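PDB 4RUW: Endonuclease/exonuclease/phosphatase from Beutenbergia cavernae DSM 12333, which is of unknown function but belongs to the endonuclease/exonuclease/phosphatase family, joining a DNase I-like domain to an Ig-like domain. Local coordinates for residues V184-P189 against V194-T199; P229-G234 against M326-G331; G359-S364 against A381-R386. All coordinates share one frame; numbering follows the deposited sequence.

Contact 1. Residues V184-P189 against V194-T199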
loop_
_atom_site.group_PDB
_atom_site.type_symbol
_atom_site.label_atom_id
_atom_site.label_comp_id
_atom_site.label_asym_id
_atom_site.label_seq_id
_atom_site.Cartn_x
_atom_site.Cartn_y
_atom_site.Cartn_z
ATOM N N VAL A 184 10.801 2.110 10.477
ATOM C CA VAL A 184 10.921 2.565 11.851
ATOM C C VAL A 184 9.783 1.978 12.673
ATOM O O VAL A 184 8.687 1.780 12.172
ATOM C CB VAL A 184 10.952 4.107 11.934
ATOM C CG1 VAL A 184 9.614 4.714 11.520
ATOM C CG2 VAL A 184 11.397 4.564 13.323
ATOM N N THR A 185 10.058 1.664 13.930
ATOM C CA THR A 185 9.039 1.142 14.820
ATOM C C THR A 185 8.453 2.268 15.650
ATOM O O THR A 185 9.194 3.077 16.225
ATOM C CB THR A 185 9.615 0.061 15.741
ATOM O OG1 THR A 185 10.086 -1.018 14.932
ATOM C CG2 THR A 185 8.566 -0.452 16.699
ATOM N N VAL A 186 7.125 2.322 15.704
ATOM C CA VAL A 186 6.420 3.300 16.520
ATOM C C VAL A 186 5.747 2.595 17.698
ATOM O O VAL A 186 5.136 1.538 17.527
ATOM C CB VAL A 186 5.350 4.018 15.677
ATOM C CG1 VAL A 186 4.563 4.993 16.524
ATOM C CG2 VAL A 186 6.000 4.738 14.504
ATOM N N ASP A 187 5.877 3.163 18.895
ATOM C CA ASP A 187 5.245 2.595 20.083
ATOM C C ASP A 187 3.915 3.302 20.336
ATOM O O ASP A 187 3.878 4.413 20.864
ATOM C CB ASP A 187 6.170 2.727 21.289
ATOM C CG ASP A 187 5.622 2.040 22.514
ATOM O OD1 ASP A 187 4.620 1.302 22.396
ATOM O OD2 ASP A 187 6.196 2.234 23.603
ATOM N N VAL A 188 2.826 2.668 19.919
ATOM C CA VAL A 188 1.513 3.293 19.957
ATOM C C VAL A 188 0.768 2.907 21.234
ATOM O O VAL A 188 0.550 1.726 21.499
ATOM C CB VAL A 188 0.680 2.859 18.743
ATOM C CG1 VAL A 188 -0.672 3.546 18.753
ATOM C CG2 VAL A 188 1.435 3.159 17.450
ATOM N N PRO A 189 0.374 3.903 22.042
ATOM C CA PRO A 189 -0.365 3.617 23.279
ATOM C C PRO A 189 -1.595 2.755 23.002
ATOM O O PRO A 189 -2.372 3.067 22.097
ATOM C CB PRO A 189 -0.787 5.008 23.763
ATOM C CG PRO A 189 0.244 5.925 23.187
ATOM C CD PRO A 189 0.601 5.347 21.851
ATOM N N VAL A 194 4.417 -0.974 16.488
ATOM C CA VAL A 194 3.960 -1.191 15.118
ATOM C C VAL A 194 5.131 -0.835 14.211
ATOM O O VAL A 194 5.666 0.266 14.313
ATOM C CB VAL A 194 2.731 -0.310 14.778
ATOM C CG1 VAL A 194 2.345 -0.493 13.316
ATOM C CG2 VAL A 194 1.565 -0.642 15.701
ATOM N N VAL A 195 5.538 -1.760 13.342
ATOM C CA VAL A 195 6.615 -1.471 12.412
ATOM C C VAL A 195 6.054 -0.765 11.182
ATOM O O VAL A 195 5.124 -1.260 10.551
ATOM C CB VAL A 195 7.357 -2.754 11.997
ATOM C CG1 VAL A 195 8.518 -2.420 11.076
ATOM C CG2 VAL A 195 7.851 -3.507 13.235
ATOM N N VAL A 196 6.601 0.409 10.873
ATOM C CA VAL A 196 6.168 1.199 9.730
ATOM C C VAL A 196 7.218 1.154 8.634
ATOM O O VAL A 196 8.370 1.552 8.853
ATOM C CB VAL A 196 5.911 2.662 10.165
ATOM C CG1 VAL A 196 5.492 3.522 8.976
ATOM C CG2 VAL A 196 4.875 2.724 11.277
ATOM N N HIS A 197 6.816 0.653 7.469
ATOM C CA HIS A 197 7.666 0.621 6.291
ATOM C C HIS A 197 7.143 1.647 5.297
ATOM O O HIS A 197 5.978 1.589 4.893
ATOM C CB HIS A 197 7.628 -0.763 5.640
ATOM C CG HIS A 197 8.040 -1.882 6.541
ATOM N ND1 HIS A 197 9.365 -2.171 6.825
ATOM C CD2 HIS A 197 7.311 -2.805 7.210
ATOM C CE1 HIS A 197 9.422 -3.217 7.624
ATOM N NE2 HIS A 197 8.186 -3.628 7.869
ATOM N N ALA A 198 8.009 2.579 4.905
ATOM C CA ALA A 198 7.661 3.695 4.022
ATOM C C ALA A 198 8.498 3.613 2.760
ATOM O O ALA A 198 9.729 3.534 2.843
ATOM C CB ALA A 198 7.949 5.005 4.727
ATOM N N THR A 199 7.873 3.643 1.588
ATOM C CA THR A 199 8.667 3.617 0.375
ATOM C C THR A 199 7.959 4.299 -0.788
ATOM O O THR A 199 6.842 4.828 -0.650
ATOM C CB THR A 199 9.116 2.170 0.018
ATOM O OG1 THR A 199 10.180 2.211 -0.944
ATOM C CG2 THR A 199 7.969 1.360 -0.543
#
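Val-188 lays its CG2 methyl against the CG2 methyl of Val-194 at 4.2 Å, the two branched side chains meeting at a slant near the turn end of the hairpin. One step further in, Val-186 and Val-196 touch in the same fashion through CG2, but Val-186 has two conformers in the model, so that meeting is less certain. Val-196 also sets its CB 3.5 Å from the carbonyl O of Val-184, while CG1 of Val-184 reaches the same CB only loosely. The opposite face of the sheet carries Thr-185 and Val-195, a non-hydrogen-bonded pair with CA atoms 4.3 Å apart. Here OG1 of Thr-185 comes within 3.8 Å of CG2 of Val-195; CG1 of that valine is anti to the backbone N (chi1 -177°), which leaves CG2 anti to the carbonyl carbon. The pairs on either side are hydrogen-bonded ones, each closed by two bonds. Val-184 gives its N-H to Val-196 O, and its O accepts the N-H of Val-196, Val-196 N to Val-184 O being 2.8 Å; Val-186 and Val-194 exchange bonds likewise, the Val-186 N to Val-194 O bond being nearly straight at 172° at the hydrogen. Strand 157-166 pairs with the outer edge of 184-188 through Thr-185, and strand 230-233 pairs with the other edge of 194-199. The valine face looks onto Val-151 and Ser-153 of strand 146-153, in the other large sheet. This is a tight antiparallel beta hairpin inside one sheet of the DNase I-like alpha/beta sandwich, with Val-184, Val-186, Val-194 and Val-196 turned toward the other sheet.

Contact 2. Residues P229-G234 against M326-G331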
loop_
_atom_site.group_PDB
_atom_site.type_symbol
_atom_site.label_atom_id
_atom_site.label_comp_id
_atom_site.label_asym_id
_atom_site.label_seq_id
_atom_site.Cartn_x
_atom_site.Cartn_y
_atom_site.Cartn_z
ATOM N N PRO A 229 2.877 -6.816 14.159
ATOM C CA PRO A 229 2.044 -5.765 13.559
ATOM C C PRO A 229 2.883 -4.788 12.732
ATOM O O PRO A 229 3.785 -4.143 13.274
ATOM C CB PRO A 229 1.432 -5.074 14.778
ATOM C CG PRO A 229 1.370 -6.173 15.811
ATOM C CD PRO A 229 2.643 -6.945 15.608
ATOM N N SER A 230 2.588 -4.694 11.438
ATOM C CA SER A 230 3.344 -3.838 10.540
ATOM C C SER A 230 2.434 -3.249 9.478
ATOM O O SER A 230 1.410 -3.838 9.119
ATOM C CB SER A 230 4.456 -4.616 9.831
ATOM O OG SER A 230 5.218 -5.419 10.712
ATOM N N VAL A 231 2.835 -2.094 8.963
ATOM C CA VAL A 231 2.204 -1.517 7.789
ATOM C C VAL A 231 3.272 -1.192 6.755
ATOM O O VAL A 231 4.419 -0.911 7.105
ATOM C CB VAL A 231 1.357 -0.261 8.114
ATOM C CG1 VAL A 231 0.201 -0.627 9.026
ATOM C CG2 VAL A 231 2.202 0.839 8.729
ATOM N N LEU A 232 2.888 -1.266 5.486
ATOM C CA LEU A 232 3.738 -0.888 4.364
ATOM C C LEU A 232 2.956 0.145 3.585
ATOM O O LEU A 232 1.838 -0.120 3.147
ATOM C CB LEU A 232 4.055 -2.102 3.489
ATOM C CG LEU A 232 4.669 -1.803 2.118
ATOM C CD1 LEU A 232 6.010 -1.087 2.244
ATOM C CD2 LEU A 232 4.808 -3.079 1.302
ATOM N N ALA A 233 3.532 1.326 3.423
ATOM C CA ALA A 233 2.796 2.409 2.812
ATOM C C ALA A 233 3.664 3.209 1.872
ATOM O O ALA A 233 4.862 3.367 2.083
ATOM C CB ALA A 233 2.192 3.319 3.876
ATOM N N GLY A 234 3.023 3.746 0.843
ATOM C CA GLY A 234 3.651 4.705 -0.035
ATOM C C GLY A 234 3.165 4.613 -1.456
ATOM O O GLY A 234 2.216 3.889 -1.779
HETATM N N MSE A 326 -6.318 5.751 6.367
HETATM C CA MSE A 326 -6.923 4.474 6.740
HETATM C C MSE A 326 -7.091 4.352 8.237
HETATM O O MSE A 326 -6.187 4.694 9.006
HETATM C CB MSE A 326 -6.031 3.318 6.289
HETATM C CG MSE A 326 -5.732 3.291 4.787
HETATM SE SE MSE A 326 -7.313 3.233 3.657
HETATM C CE MSE A 326 -8.232 1.738 4.497
ATOM N N ASP A 327 -8.243 3.828 8.644
ATOM C CA ASP A 327 -8.514 3.531 10.046
ATOM C C ASP A 327 -8.422 2.022 10.226
ATOM O O ASP A 327 -9.207 1.265 9.637
ATOM C CB ASP A 327 -9.895 4.048 10.445
ATOM C CG ASP A 327 -9.937 5.565 10.549
ATOM O OD1 ASP A 327 -9.027 6.151 11.165
ATOM O OD2 ASP A 327 -10.874 6.182 10.005
ATOM N N LEU A 328 -7.443 1.596 11.023
ATOM C CA LEU A 328 -7.176 0.188 11.284
ATOM C C LEU A 328 -7.460 -0.106 12.749
ATOM O O LEU A 328 -7.570 0.807 13.565
ATOM C CB LEU A 328 -5.709 -0.133 10.977
ATOM C CG LEU A 328 -5.189 0.331 9.611
ATOM C CD1 LEU A 328 -3.715 -0.031 9.455
ATOM C CD2 LEU A 328 -6.025 -0.263 8.477
ATOM N N ARG A 329 -7.567 -1.389 13.086
ATOM C CA ARG A 329 -7.766 -1.799 14.467
ATOM C C ARG A 329 -6.915 -3.028 14.706
ATOM O O ARG A 329 -6.964 -3.972 13.931
ATOM C CB ARG A 329 -9.236 -2.119 14.712
ATOM C CG ARG A 329 -9.556 -2.469 16.151
ATOM C CD ARG A 329 -11.053 -2.525 16.358
ATOM N NE ARG A 329 -11.654 -1.216 16.129
ATOM C CZ ARG A 329 -12.895 -1.023 15.694
ATOM N NH1 ARG A 329 -13.676 -2.058 15.426
ATOM N NH2 ARG A 329 -13.350 0.209 15.516
ATOM N N LEU A 330 -6.127 -3.025 15.756
ATOM C CA LEU A 330 -5.242 -4.137 16.005
ATOM C C LEU A 330 -5.932 -5.182 16.844
ATOM O O LEU A 330 -6.376 -4.907 17.931
ATOM C CB LEU A 330 -3.972 -3.653 16.708
ATOM C CG LEU A 330 -2.862 -4.669 16.915
ATOM C CD1 LEU A 330 -2.390 -5.219 15.587
ATOM C CD2 LEU A 330 -1.709 -4.030 17.677
ATOM N N GLY A 331 -6.000 -6.385 16.308
ATOM C CA GLY A 331 -6.522 -7.527 17.035
ATOM C C GLY A 331 -5.451 -8.253 17.807
ATOM O O GLY A 331 -4.374 -7.755 18.030
#
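Segments 229-234 and 326-331 run in roughly opposite directions with no hydrogen bond between them, their CA atoms 7.9 Å apart from Pro-229 to Leu-330 and 10.2 Å from Val-231 to Leu-328, a spacing bridged by side chains alone. At the closer end the proline ring meets Leu-330 at about a right angle. CD1 of Leu-330 sits 3.9 Å from both CB and CG of Pro-229, so one methyl bears on the CB-CG bond of the ring, and CD2 follows at 4.2 Å from the same CG. Leu-330 gets there by holding CG anti to its backbone N (chi1 -174°), which carries CG toward the proline, chi2 of 60° then setting the two methyls. Two residues further along each strand, CG1 of Val-231 touches CD1 of Leu-328 at 4.0 Å, the chains slanting past one another. Val-231 has this methyl anti to its carbonyl carbon, while CG2 takes the place between N and C. Both pairs are purely apolar; the charged residues of 326-331 point the other way, Asp-327 forming a salt bridge with Arg-57 and Arg-329 one with Asp-55, both on the neighbouring strand 55-62. The contact therefore joins the two sheets of the sandwich. Strand 230-233 lies between 192-200 and 296-300 in one sheet, and 324-330 lies between 55-62 and 304-311 in the other. Phe-304 covers Leu-328 and Leu-330, Thr-266 at the start of helix 266-270 also packs on Leu-328, and Leu-191 from the hairpin turn touches Leu-330.

Contact 3. Residues G359-S364 against A381-R386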
loop_
_atom_site.group_PDB
_atom_site.type_symbol
_atom_site.label_atom_id
_atom_site.label_comp_id
_atom_site.label_asym_id
_atom_site.label_seq_id
_atom_site.Cartn_x
_atom_site.Cartn_y
_atom_site.Cartn_z
ATOM N N GLY A 359 -11.129 -17.901 18.878
ATOM C CA GLY A 359 -11.980 -18.586 17.924
ATOM C C GLY A 359 -12.546 -17.714 16.821
ATOM O O GLY A 359 -13.687 -17.907 16.406
ATOM N N ARG A 360 -11.758 -16.759 16.337
ATOM C CA ARG A 360 -12.201 -15.926 15.226
ATOM C C ARG A 360 -11.533 -16.341 13.921
ATOM O O ARG A 360 -10.342 -16.650 13.885
ATOM C CB ARG A 360 -11.952 -14.445 15.509
ATOM C CG ARG A 360 -12.577 -13.525 14.476
ATOM C CD ARG A 360 -12.564 -12.072 14.928
ATOM N NE ARG A 360 -13.797 -11.678 15.601
ATOM C CZ ARG A 360 -14.110 -10.419 15.894
ATOM N NH1 ARG A 360 -15.253 -10.136 16.507
ATOM N NH2 ARG A 360 -13.279 -9.437 15.567
ATOM N N LEU A 361 -12.319 -16.357 12.851
ATOM C CA LEU A 361 -11.799 -16.646 11.527
ATOM C C LEU A 361 -12.182 -15.507 10.594
ATOM O O LEU A 361 -13.276 -14.942 10.700
ATOM C CB LEU A 361 -12.375 -17.960 10.998
ATOM C CG LEU A 361 -11.944 -19.211 11.762
ATOM C CD1 LEU A 361 -12.761 -20.426 11.335
ATOM C CD2 LEU A 361 -10.463 -19.459 11.563
ATOM N N ARG A 362 -11.271 -15.163 9.688
ATOM C CA ARG A 362 -11.522 -14.149 8.676
ATOM C C ARG A 362 -11.042 -14.661 7.331
ATOM O O ARG A 362 -9.934 -15.185 7.222
ATOM C CB ARG A 362 -10.802 -12.835 9.011
ATOM C CG ARG A 362 -11.005 -11.738 7.955
ATOM C CD ARG A 362 -10.207 -10.488 8.282
ATOM N NE ARG A 362 -8.772 -10.764 8.272
ATOM C CZ ARG A 362 -7.851 -9.982 8.826
ATOM N NH1 ARG A 362 -8.211 -8.865 9.435
ATOM N NH2 ARG A 362 -6.570 -10.320 8.780
ATOM N N LEU A 363 -11.880 -14.502 6.310
ATOM C CA LEU A 363 -11.515 -14.853 4.948
ATOM C C LEU A 363 -11.711 -13.626 4.069
ATOM O O LEU A 363 -12.822 -13.090 3.986
ATOM C CB LEU A 363 -12.403 -15.999 4.469
ATOM C CG LEU A 363 -12.050 -16.859 3.263
ATOM C CD1 LEU A 363 -10.581 -17.214 3.269
ATOM C CD2 LEU A 363 -12.892 -18.128 3.276
ATOM N N SER A 364 -10.623 -13.165 3.454
ATOM C CA SER A 364 -10.663 -12.062 2.505
ATOM C C SER A 364 -10.398 -12.621 1.110
ATOM O O SER A 364 -9.353 -13.237 0.871
ATOM C CB SER A 364 -9.606 -11.014 2.859
ATOM O OG SER A 364 -9.517 -10.018 1.848
ATOM N N ALA A 381 -13.370 -18.975 -2.555
ATOM C CA ALA A 381 -12.586 -19.630 -1.524
ATOM C C ALA A 381 -13.475 -20.573 -0.742
ATOM O O ALA A 381 -14.601 -20.221 -0.376
ATOM C CB ALA A 381 -11.983 -18.610 -0.589
ATOM N N VAL A 382 -12.974 -21.778 -0.505
ATOM C CA VAL A 382 -13.702 -22.745 0.297
ATOM C C VAL A 382 -12.803 -23.287 1.402
ATOM O O VAL A 382 -11.710 -23.804 1.130
ATOM C CB VAL A 382 -14.228 -23.923 -0.561
ATOM C CG1 VAL A 382 -15.116 -24.842 0.275
ATOM C CG2 VAL A 382 -14.994 -23.410 -1.776
ATOM N N LEU A 383 -13.229 -23.140 2.643
ATOM C CA LEU A 383 -12.619 -23.788 3.767
ATOM C C LEU A 383 -13.272 -25.175 3.909
ATOM O O LEU A 383 -14.465 -25.270 3.981
ATOM C CB LEU A 383 -12.804 -22.950 5.025
ATOM C CG LEU A 383 -12.209 -23.446 6.316
ATOM C CD1 LEU A 383 -10.711 -23.592 6.271
ATOM C CD2 LEU A 383 -12.636 -22.611 7.515
ATOM N N ARG A 384 -12.452 -26.215 3.839
ATOM C CA ARG A 384 -12.936 -27.588 3.871
ATOM C C ARG A 384 -12.342 -28.345 5.048
ATOM O O ARG A 384 -11.226 -28.058 5.476
ATOM C CB ARG A 384 -12.556 -28.312 2.578
ATOM C CG ARG A 384 -13.138 -27.703 1.322
ATOM C CD ARG A 384 -12.789 -28.525 0.088
ATOM N NE ARG A 384 -13.301 -27.896 -1.125
ATOM C CZ ARG A 384 -14.560 -27.996 -1.544
ATOM N NH1 ARG A 384 -15.441 -28.708 -0.852
ATOM N NH2 ARG A 384 -14.937 -27.382 -2.652
ATOM N N ASN A 385 -13.089 -29.314 5.575
ATOM C CA ASN A 385 -12.534 -30.208 6.587
ATOM C C ASN A 385 -11.669 -31.286 5.938
ATOM O O ASN A 385 -11.525 -31.317 4.718
ATOM C CB ASN A 385 -13.628 -30.815 7.483
ATOM C CG ASN A 385 -14.618 -31.692 6.720
ATOM O OD1 ASN A 385 -14.337 -32.184 5.630
ATOM N ND2 ASN A 385 -15.787 -31.898 7.313
ATOM N N ARG A 386 -11.104 -32.172 6.748
ATOM C CA ARG A 386 -10.219 -33.206 6.220
ATOM C C ARG A 386 -10.947 -34.158 5.272
ATOM O O ARG A 386 -10.340 -34.724 4.362
ATOM C CB ARG A 386 -9.529 -33.970 7.351
ATOM C CG ARG A 386 -10.467 -34.635 8.340
ATOM C CD ARG A 386 -9.673 -35.299 9.456
ATOM N NE ARG A 386 -8.486 -35.977 8.940
ATOM C CZ ARG A 386 -7.246 -35.741 9.360
ATOM N NH1 ARG A 386 -7.023 -34.848 10.316
ATOM N NH2 ARG A 386 -6.226 -36.405 8.830
#
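Leu-363 reaches across to Ala-381, and the gap narrows from CB to CD2. Its CB is directed at segment 381-386 but is still 5.7 Å from CB of Ala-381. CG of Leu-363, held anti to the backbone N (chi1 -163°), stands 4.2 Å from Ala-381 CB. From there the fork straddles the alanine methyl: CD2 of Leu-363 is the nearest at 4.0 Å from Ala-381 CB, and CD1 stays at 4.3 Å from the same carbon, so the broad end of the leucine sits over one small methyl. Further up, CD1 of Leu-361 faces CD2 of Leu-383 at 4.4 Å, a looser meeting, and Leu-413 packs on both of these leucines. No hydrogen bond crosses. Val-394 and Leu-353 pack on Leu-363, and Ala-351 on Ala-381. On the far side of strand 378-384, CG1 of Val-382 lies over the centre of the Arg-384 guanidinium, whose NE makes a salt bridge with Glu-420. Strands 360-367 and 378-384 belong to two antiparallel four-stranded sheets, and these residues fill the space between them as in the hydrophobic core of an Ig-like beta sandwich.

How the contacts relate
Contacts 1 and 2, with centres 9 Å apart, share a sheet: His-197 N lies 2.9 Å from Val-231 O, and His-197 O lies 2.9 Å from Ala-233 N, both probable hydrogen bonds. Contact 1 pairs two neighbouring strands of that sheet, and contact 2 holds it against the other. Contact 3 belongs to the Ig-like domain, its centre 22 Å from that of contact 2 and 30 Å from that of contact 1. Arg-362 spans the gap from contact 3: its NH1 hydrogen-bonds to Phe-304 O, and the Phe-304 side chain packs on the leucines of contact 2. None of the three supplies a ligand to the zinc ion, held by His-98, Asp-100, His-107 and His-137.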